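Local coordinates for putative gdp-fucose protein o-fucosyltransferase 1 (Caenorhabditis elegans, PDB 3ZY2) that belongs to a glycosyltransferase family of the GT-B clan and binds guanosine-5'-diphosphate in a pocket, at residues Asn22-Phe27 against Ser186-Leu191; Leu41-Phe46 against Phe63-Val68; Gly276-Lys281 against Ala325-Gly330. One frame throughout, in Å; residues are numbered along the deposited sequence.

Contact 1 of 3, residues Asn22-Phe27 against Ser186-Leu191; sequences NQVDQF and SIQKYL. With GDP (guanosine-5'-diphosphate), chain C.
V24 and F27, one turn apart on helix 20-37, make a buried, mainly apolar contact with L191 and Q188, on a 3-10 turn and the residue after it, in the connection to helix 195-208. The helix follows strand 10-13 of the N-terminal parallel sheet, in a chain whose two parallel, Rossmann-like sheets fit the GT-B clan, and its start reaches the bound guanosine-5'-diphosphate. L191 is the hub on the loop side, and its two methyls divide the work. L191 CD1 lies 3.9 Å from V24 CG1, the two side chains sliding past each other in opposite directions, while L191 CD2 comes within 3.6 Å of F27 CE2, approaching that ring obliquely. V24 presents CG1 because this methyl stands anti to the backbone N (chi1 175°). The same methyl touches the bent side chain of Q188: V24 CG1 lies 3.9 Å from Q188 OE1. That oxygen accepts a hydrogen bond from R342 NE, and R342 also forms a salt bridge to D25 OD1, so one arginine of helix 335-346 links the polar groups of both segments. At the N-terminal end of the segment, N22 N donates to GDP O2A at 3.1 Å, with an N-H...O angle of 153°.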
# COMPACT_ATOMS: atom_id res chain seq x y z
N ASN A 22 -8.03 10.02 12.91
CA ASN A 22 -7.20 9.03 12.19
C ASN A 22 -5.70 9.30 12.35
O ASN A 22 -4.90 8.36 12.52
CB ASN A 22 -7.52 9.01 10.67
CG ASN A 22 -8.92 8.50 10.31
OD1 ASN A 22 -9.23 8.39 9.12
ND2 ASN A 22 -9.77 8.21 11.29
N GLN A 23 -5.31 10.57 12.36
CA GLN A 23 -3.91 10.95 12.42
C GLN A 23 -3.35 10.59 13.79
O GLN A 23 -2.23 10.04 13.89
CB GLN A 23 -3.76 12.44 12.21
CG GLN A 23 -4.13 12.87 10.79
CD GLN A 23 -4.29 14.36 10.69
OE1 GLN A 23 -3.58 15.13 11.36
NE2 GLN A 23 -5.25 14.80 9.84
N VAL A 24 -4.11 10.90 14.84
CA VAL A 24 -3.67 10.55 16.20
C VAL A 24 -3.62 9.03 16.36
O VAL A 24 -2.69 8.51 16.96
CB VAL A 24 -4.58 11.19 17.27
CG1 VAL A 24 -4.19 10.71 18.67
CG2 VAL A 24 -4.46 12.71 17.20
N ASP A 25 -4.61 8.32 15.81
CA ASP A 25 -4.69 6.85 15.89
C ASP A 25 -3.42 6.19 15.32
O ASP A 25 -2.82 5.31 15.95
CB ASP A 25 -5.96 6.39 15.18
CG ASP A 25 -6.51 5.10 15.74
OD1 ASP A 25 -6.51 4.94 16.98
OD2 ASP A 25 -6.92 4.26 14.93
N GLN A 26 -2.97 6.68 14.17
CA GLN A 26 -1.74 6.14 13.57
C GLN A 26 -0.51 6.66 14.31
O GLN A 26 0.47 5.93 14.48
CB GLN A 26 -1.67 6.51 12.08
CG GLN A 26 -2.62 5.68 11.22
CD GLN A 26 -2.23 5.74 9.76
OE1 GLN A 26 -2.35 6.79 9.13
NE2 GLN A 26 -1.75 4.62 9.22
N PHE A 27 -0.55 7.90 14.81
CA PHE A 27 0.60 8.47 15.54
C PHE A 27 1.00 7.64 16.78
O PHE A 27 2.18 7.44 17.03
CB PHE A 27 0.27 9.94 15.89
CG PHE A 27 1.29 10.63 16.71
CD1 PHE A 27 2.65 10.58 16.40
CD2 PHE A 27 0.89 11.43 17.77
CE1 PHE A 27 3.60 11.27 17.20
CE2 PHE A 27 1.82 12.13 18.55
CZ PHE A 27 3.19 12.03 18.26
N SER A 186 -2.63 2.73 25.29
CA SER A 186 -2.09 3.36 26.48
C SER A 186 -1.09 4.47 26.22
O SER A 186 -0.84 5.29 27.09
CB SER A 186 -1.50 2.30 27.41
OG SER A 186 -0.39 1.70 26.79
N ILE A 187 -0.53 4.54 25.00
CA ILE A 187 0.39 5.61 24.66
C ILE A 187 -0.31 6.99 24.69
O ILE A 187 0.36 8.01 24.84
CB ILE A 187 1.11 5.30 23.31
CG1 ILE A 187 1.90 4.00 23.48
CG2 ILE A 187 2.05 6.46 22.85
CD1 ILE A 187 2.56 3.51 22.19
N GLN A 188 -1.65 7.01 24.61
CA GLN A 188 -2.37 8.27 24.73
C GLN A 188 -2.06 8.99 26.05
O GLN A 188 -2.19 10.21 26.15
CB GLN A 188 -3.87 8.01 24.60
CG GLN A 188 -4.72 9.29 24.42
CD GLN A 188 -4.83 9.78 22.98
OE1 GLN A 188 -5.07 9.00 22.05
NE2 GLN A 188 -4.67 11.09 22.78
N LYS A 189 -1.59 8.24 27.06
CA LYS A 189 -1.16 8.83 28.34
C LYS A 189 -0.15 9.98 28.12
O LYS A 189 -0.12 10.98 28.85
CB LYS A 189 -0.54 7.73 29.23
CG LYS A 189 0.13 8.24 30.48
CD LYS A 189 0.70 7.09 31.28
CE LYS A 189 1.93 7.51 32.06
NZ LYS A 189 1.66 8.58 33.06
N TYR A 190 0.64 9.83 27.05
CA TYR A 190 1.76 10.73 26.77
C TYR A 190 1.40 11.84 25.81
O TYR A 190 2.27 12.62 25.44
CB TYR A 190 2.97 9.94 26.26
CG TYR A 190 3.39 8.87 27.22
CD1 TYR A 190 4.13 9.19 28.34
CD2 TYR A 190 3.03 7.55 27.02
CE1 TYR A 190 4.52 8.21 29.25
CE2 TYR A 190 3.42 6.56 27.90
CZ TYR A 190 4.15 6.91 29.02
OH TYR A 190 4.54 5.93 29.91
N LEU A 191 0.13 11.92 25.44
CA LEU A 191 -0.37 13.07 24.65
C LEU A 191 -1.20 13.95 25.57
O LEU A 191 -2.37 13.66 25.85
CB LEU A 191 -1.19 12.61 23.43
CG LEU A 191 -0.46 11.70 22.44
CD1 LEU A 191 -1.29 11.46 21.21
CD2 LEU A 191 0.93 12.17 22.04
PB GDP C . -13.88 10.09 12.66
O1B GDP C . -14.83 10.71 13.61
O2B GDP C . -12.97 8.84 12.84
O3B GDP C . -13.88 10.75 11.15
O3A GDP C . -12.82 11.31 13.26
PA GDP C . -11.57 12.08 12.38
O1A GDP C . -11.30 13.05 13.80
O2A GDP C . -10.60 11.42 11.75
O5' GDP C . -12.81 12.75 11.26
C5' GDP C . -13.33 13.52 12.16
C4' GDP C . -13.61 14.83 12.02
O4' GDP C . -14.70 15.63 11.77
C3' GDP C . -12.88 15.38 13.06
O3' GDP C . -11.22 15.88 13.08
C2' GDP C . -13.31 17.53 13.21
O2' GDP C . -12.57 18.02 12.18
C1' GDP C . -14.70 17.06 12.82
N9 GDP C . -15.28 16.72 13.91
C8 GDP C . -15.87 15.06 14.39
N7 GDP C . -16.25 15.62 15.50
C5 GDP C . -16.18 16.81 15.94
C6 GDP C . -16.52 17.95 17.21
O6 GDP C . -17.03 17.37 18.05
N1 GDP C . -16.14 18.90 16.85
C2 GDP C . -15.58 19.54 15.94
N2 GDP C . -15.31 20.49 15.81
N3 GDP C . -15.09 18.92 14.58
C4 GDP C . -15.46 17.53 14.71

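Contact 2 of 3, residues Leu41-Phe46 against Phe63-Val68; sequences LVLPNF and FQVGTV
The chain leaves strand 40-42 in extended form at L43 and passes the short helix 65-68 with 8.7 Å between the CA atoms of L43 and V65, a gap bridged wholly by side chains. L43 points toward the helix and reaches it with both branches. The side chains of L43 and V65 cross at a slant, with L43 CD1 4.0 Å from V65 CG2. L43 and V68 instead reach toward each other tip to tip, and L43 CD2 stops 4.0 Å from V68 CG1. V65 and V68 are about a turn apart, so the two methyls of L43 each meet a valine of the same turn. On V68, a chi1 of 76° sets CG1 between the backbone N and the carbonyl carbon, and this turns that methyl to L43 CD2.

This lies next to the edge of the N-terminal Rossmann-like sheet, where strand 40-42 runs between strands 10-13 and 74-75. By F46 the chain has entered a different, antiparallel pair of strands, 46-48 with 55-57.

F46 and F63 make a second, smaller patch. Their side chains cross at about a right angle, and the F46 corner comes in at the edge of F63, near the plane of that ring. CE2 of F46 is 4.0 Å from F63 CD2 and equally far from F63 CE2, so it faces the middle of that ring bond. W193 stacks on F63 and also takes, at its carbonyl O, a hydrogen bond from NE2 of Q64, the N-cap residue of the short helix, while F20 meets F46 edge-to-face.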
# COMPACT_ATOMS: atom_id res chain seq x y z
N LEU A 41 12.03 10.28 16.96
CA LEU A 41 10.88 10.60 16.13
C LEU A 41 10.74 12.09 15.95
O LEU A 41 10.65 12.83 16.94
CB LEU A 41 9.59 10.03 16.72
CG LEU A 41 8.34 10.29 15.88
CD1 LEU A 41 8.46 9.60 14.51
CD2 LEU A 41 7.09 9.83 16.65
N VAL A 42 10.71 12.54 14.69
CA VAL A 42 10.34 13.90 14.38
C VAL A 42 8.83 14.03 14.57
O VAL A 42 8.06 13.27 13.97
CB VAL A 42 10.72 14.31 12.93
CG1 VAL A 42 10.34 15.79 12.66
CG2 VAL A 42 12.23 14.05 12.66
N LEU A 43 8.42 14.95 15.43
CA LEU A 43 7.00 15.08 15.74
C LEU A 43 6.27 15.61 14.49
O LEU A 43 6.71 16.58 13.86
CB LEU A 43 6.81 15.98 16.96
CG LEU A 43 7.35 15.39 18.27
CD1 LEU A 43 7.53 16.48 19.32
CD2 LEU A 43 6.42 14.29 18.79
N PRO A 44 5.17 14.94 14.08
CA PRO A 44 4.52 15.31 12.83
C PRO A 44 3.79 16.64 12.93
O PRO A 44 3.35 17.03 14.02
CB PRO A 44 3.49 14.20 12.64
CG PRO A 44 3.13 13.78 14.03
CD PRO A 44 4.45 13.89 14.81
N ASN A 45 3.66 17.34 11.81
CA ASN A 45 2.61 18.35 11.71
C ASN A 45 1.31 17.60 11.54
O ASN A 45 1.21 16.64 10.73
CB ASN A 45 2.82 19.24 10.49
CG ASN A 45 4.01 20.17 10.65
OD1 ASN A 45 4.32 20.65 11.76
ND2 ASN A 45 4.65 20.46 9.53
N PHE A 46 0.30 17.99 12.31
CA PHE A 46 -1.05 17.49 12.03
C PHE A 46 -1.69 18.25 10.89
O PHE A 46 -1.16 19.26 10.47
CB PHE A 46 -1.90 17.52 13.30
CG PHE A 46 -1.40 16.57 14.36
CD1 PHE A 46 -1.67 15.21 14.22
CD2 PHE A 46 -0.65 17.03 15.45
CE1 PHE A 46 -1.21 14.27 15.18
CE2 PHE A 46 -0.18 16.07 16.42
CZ PHE A 46 -0.47 14.72 16.27
N PHE A 63 -0.13 19.60 21.59
CA PHE A 63 0.31 18.72 22.68
C PHE A 63 1.65 19.16 23.27
O PHE A 63 2.40 19.92 22.65
CB PHE A 63 0.47 17.30 22.15
CG PHE A 63 -0.80 16.66 21.67
CD1 PHE A 63 -1.83 16.42 22.55
CD2 PHE A 63 -0.92 16.25 20.35
CE1 PHE A 63 -2.99 15.79 22.13
CE2 PHE A 63 -2.09 15.60 19.92
CZ PHE A 63 -3.12 15.37 20.82
N GLN A 64 1.97 18.65 24.46
CA GLN A 64 3.20 19.07 25.17
C GLN A 64 4.37 18.17 24.81
O GLN A 64 4.31 16.96 24.99
CB GLN A 64 2.98 19.10 26.70
CG GLN A 64 1.97 20.14 27.09
CD GLN A 64 1.81 20.32 28.57
OE1 GLN A 64 2.75 20.14 29.35
NE2 GLN A 64 0.58 20.66 28.98
N VAL A 65 5.44 18.77 24.28
CA VAL A 65 6.63 18.01 23.91
C VAL A 65 7.23 17.29 25.12
O VAL A 65 7.60 16.12 25.02
CB VAL A 65 7.67 18.92 23.22
CG1 VAL A 65 8.98 18.14 22.98
CG2 VAL A 65 7.11 19.47 21.91
N GLY A 66 7.29 17.97 26.27
CA GLY A 66 7.83 17.37 27.49
C GLY A 66 7.19 16.05 27.88
O GLY A 66 7.87 15.11 28.31
N THR A 67 5.88 15.96 27.69
CA THR A 67 5.15 14.77 28.08
C THR A 67 5.37 13.60 27.12
O THR A 67 5.59 12.48 27.55
CB THR A 67 3.66 15.09 28.27
OG1 THR A 67 3.54 16.12 29.27
CG2 THR A 67 2.93 13.86 28.78
N VAL A 68 5.35 13.87 25.81
CA VAL A 68 5.55 12.80 24.86
C VAL A 68 6.98 12.24 24.94
O VAL A 68 7.18 11.04 24.73
CB VAL A 68 5.12 13.21 23.43
CG1 VAL A 68 6.14 14.14 22.76
CG2 VAL A 68 4.91 11.97 22.58

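Contact 3 of 3, residues Gly276-Lys281 against Ala325-Gly330; sequences GSIGAK and ADLFVG
I278 and L327 carry this contact, with D326 in a smaller part. I278 lies in the last turn of helix 264-278, and L327 opens strand 327-330 of the C-terminal parallel sheet, their CA atoms 8.1 Å apart. The isoleucine meets segment 325-330 through a single atom: its terminal CD1 comes to 4.0 Å from L327 CB, with the two side chains crossing at a slant. Chi1 of 71° sets CG1 of I278 between the backbone N and the carbonyl carbon, and from there the chain extends to bring CD1 across. The same methyl, I278 CD1, brushes D326 at its CB, 4.3 Å away.

In this Rossmann-like half of the GT-B architecture, the helix packs against one side of the sheet. I278 also touches V214 on strand 213-218, the strand directly beside 327-330, so its side chain straddles neighbouring strands. L327 is further covered by K274 of the same helix. G279, with a positive phi of 61° that glycine accepts easily, makes a Schellman motif there. K281 folds back over this turn, its NZ donating to G279 O at 2.9 Å from well above the carbonyl plane.

D326 offers only its aliphatic base to I278. Its carboxylate turns to other partners, OD1 accepting from F213 N and forming a salt bridge with K211. No hydrogen bond crosses between the two segments, which implies that the helix's last turn and the strand start meet here only through light apolar contact, while the nearby charge is paired with the residues that lead into the neighbouring central strand.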
# COMPACT_ATOMS: atom_id res chain seq x y z
N GLY A 276 -29.49 11.73 34.79
CA GLY A 276 -30.09 11.14 35.98
C GLY A 276 -29.10 10.27 36.76
O GLY A 276 -29.03 10.37 37.99
N SER A 277 -28.33 9.46 36.04
CA SER A 277 -27.41 8.49 36.65
C SER A 277 -26.36 9.14 37.55
O SER A 277 -25.99 8.58 38.59
CB SER A 277 -26.74 7.59 35.60
OG SER A 277 -25.69 8.27 34.90
N ILE A 278 -25.89 10.33 37.18
CA ILE A 278 -24.82 10.98 37.95
C ILE A 278 -25.25 12.27 38.66
O ILE A 278 -24.42 12.94 39.30
CB ILE A 278 -23.54 11.26 37.10
CG1 ILE A 278 -23.77 12.40 36.09
CG2 ILE A 278 -23.08 9.99 36.35
CD1 ILE A 278 -22.44 12.89 35.49
N GLY A 279 -26.53 12.63 38.57
CA GLY A 279 -27.00 13.89 39.13
C GLY A 279 -26.30 15.08 38.48
O GLY A 279 -25.80 15.97 39.16
N ALA A 280 -26.21 15.04 37.15
CA ALA A 280 -25.47 16.06 36.41
C ALA A 280 -26.09 17.45 36.57
O ALA A 280 -27.33 17.58 36.63
CB ALA A 280 -25.40 15.69 34.95
N LYS A 281 -25.23 18.46 36.64
CA LYS A 281 -25.70 19.84 36.73
C LYS A 281 -25.55 20.63 35.44
O LYS A 281 -25.97 21.79 35.37
CB LYS A 281 -25.06 20.57 37.91
CG LYS A 281 -25.42 19.94 39.26
CD LYS A 281 -26.93 20.02 39.54
CE LYS A 281 -27.33 19.29 40.82
NZ LYS A 281 -27.49 17.81 40.60
N ALA A 325 -14.44 15.76 31.62
CA ALA A 325 -15.84 15.60 32.05
C ALA A 325 -15.98 14.61 33.19
O ALA A 325 -15.17 13.72 33.34
CB ALA A 325 -16.71 15.15 30.87
N ASP A 326 -17.05 14.76 33.98
CA ASP A 326 -17.34 13.75 35.00
C ASP A 326 -17.76 12.45 34.36
O ASP A 326 -17.41 11.38 34.86
CB ASP A 326 -18.36 14.29 35.98
CG ASP A 326 -17.84 15.54 36.70
OD1 ASP A 326 -17.93 16.66 36.12
OD2 ASP A 326 -17.31 15.41 37.84
N LEU A 327 -18.49 12.52 33.25
CA LEU A 327 -18.87 11.34 32.45
C LEU A 327 -18.84 11.74 30.98
O LEU A 327 -19.33 12.81 30.64
CB LEU A 327 -20.27 10.83 32.80
CG LEU A 327 -20.76 9.66 31.94
CD1 LEU A 327 -19.92 8.40 32.22
CD2 LEU A 327 -22.23 9.37 32.17
N PHE A 328 -18.23 10.91 30.14
CA PHE A 328 -18.18 11.10 28.70
C PHE A 328 -19.07 10.04 28.05
O PHE A 328 -18.96 8.87 28.39
CB PHE A 328 -16.75 10.92 28.20
CG PHE A 328 -16.63 10.80 26.68
CD1 PHE A 328 -17.11 11.80 25.83
CD2 PHE A 328 -15.99 9.71 26.12
CE1 PHE A 328 -16.96 11.67 24.45
CE2 PHE A 328 -15.85 9.59 24.73
CZ PHE A 328 -16.32 10.58 23.90
N VAL A 329 -19.96 10.48 27.16
CA VAL A 329 -20.71 9.54 26.28
C VAL A 329 -20.27 9.81 24.85
O VAL A 329 -20.52 10.90 24.31
CB VAL A 329 -22.25 9.67 26.41
CG1 VAL A 329 -22.94 8.49 25.66
CG2 VAL A 329 -22.68 9.67 27.87
N GLY A 330 -19.61 8.84 24.24
CA GLY A 330 -19.09 9.01 22.89
C GLY A 330 -19.78 8.20 21.83
O GLY A 330 -20.77 7.51 22.11

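From the N terminus, helix 20-37 supplies the first side of contact 1 and leads straight into strand 40-42, where contact 2 begins. Contact 2 closes first, over the 16 residues up to F63, and is nested inside the far longer loop that contact 1 closes at 186-191. The two also touch: F27 packs on P44, and Y190 O lies against V68, so helix, strand, short helix and loop form one block of the N-terminal half. Contact 3 follows in series, closing a loop of 43 residues between the last turn of helix 264-278 and strand 327-330 of the C-terminal sheet, its centre about 25 Å from that of contact 1. Helix 335-346 packs on side chains of both contact 1 and segment 325-330.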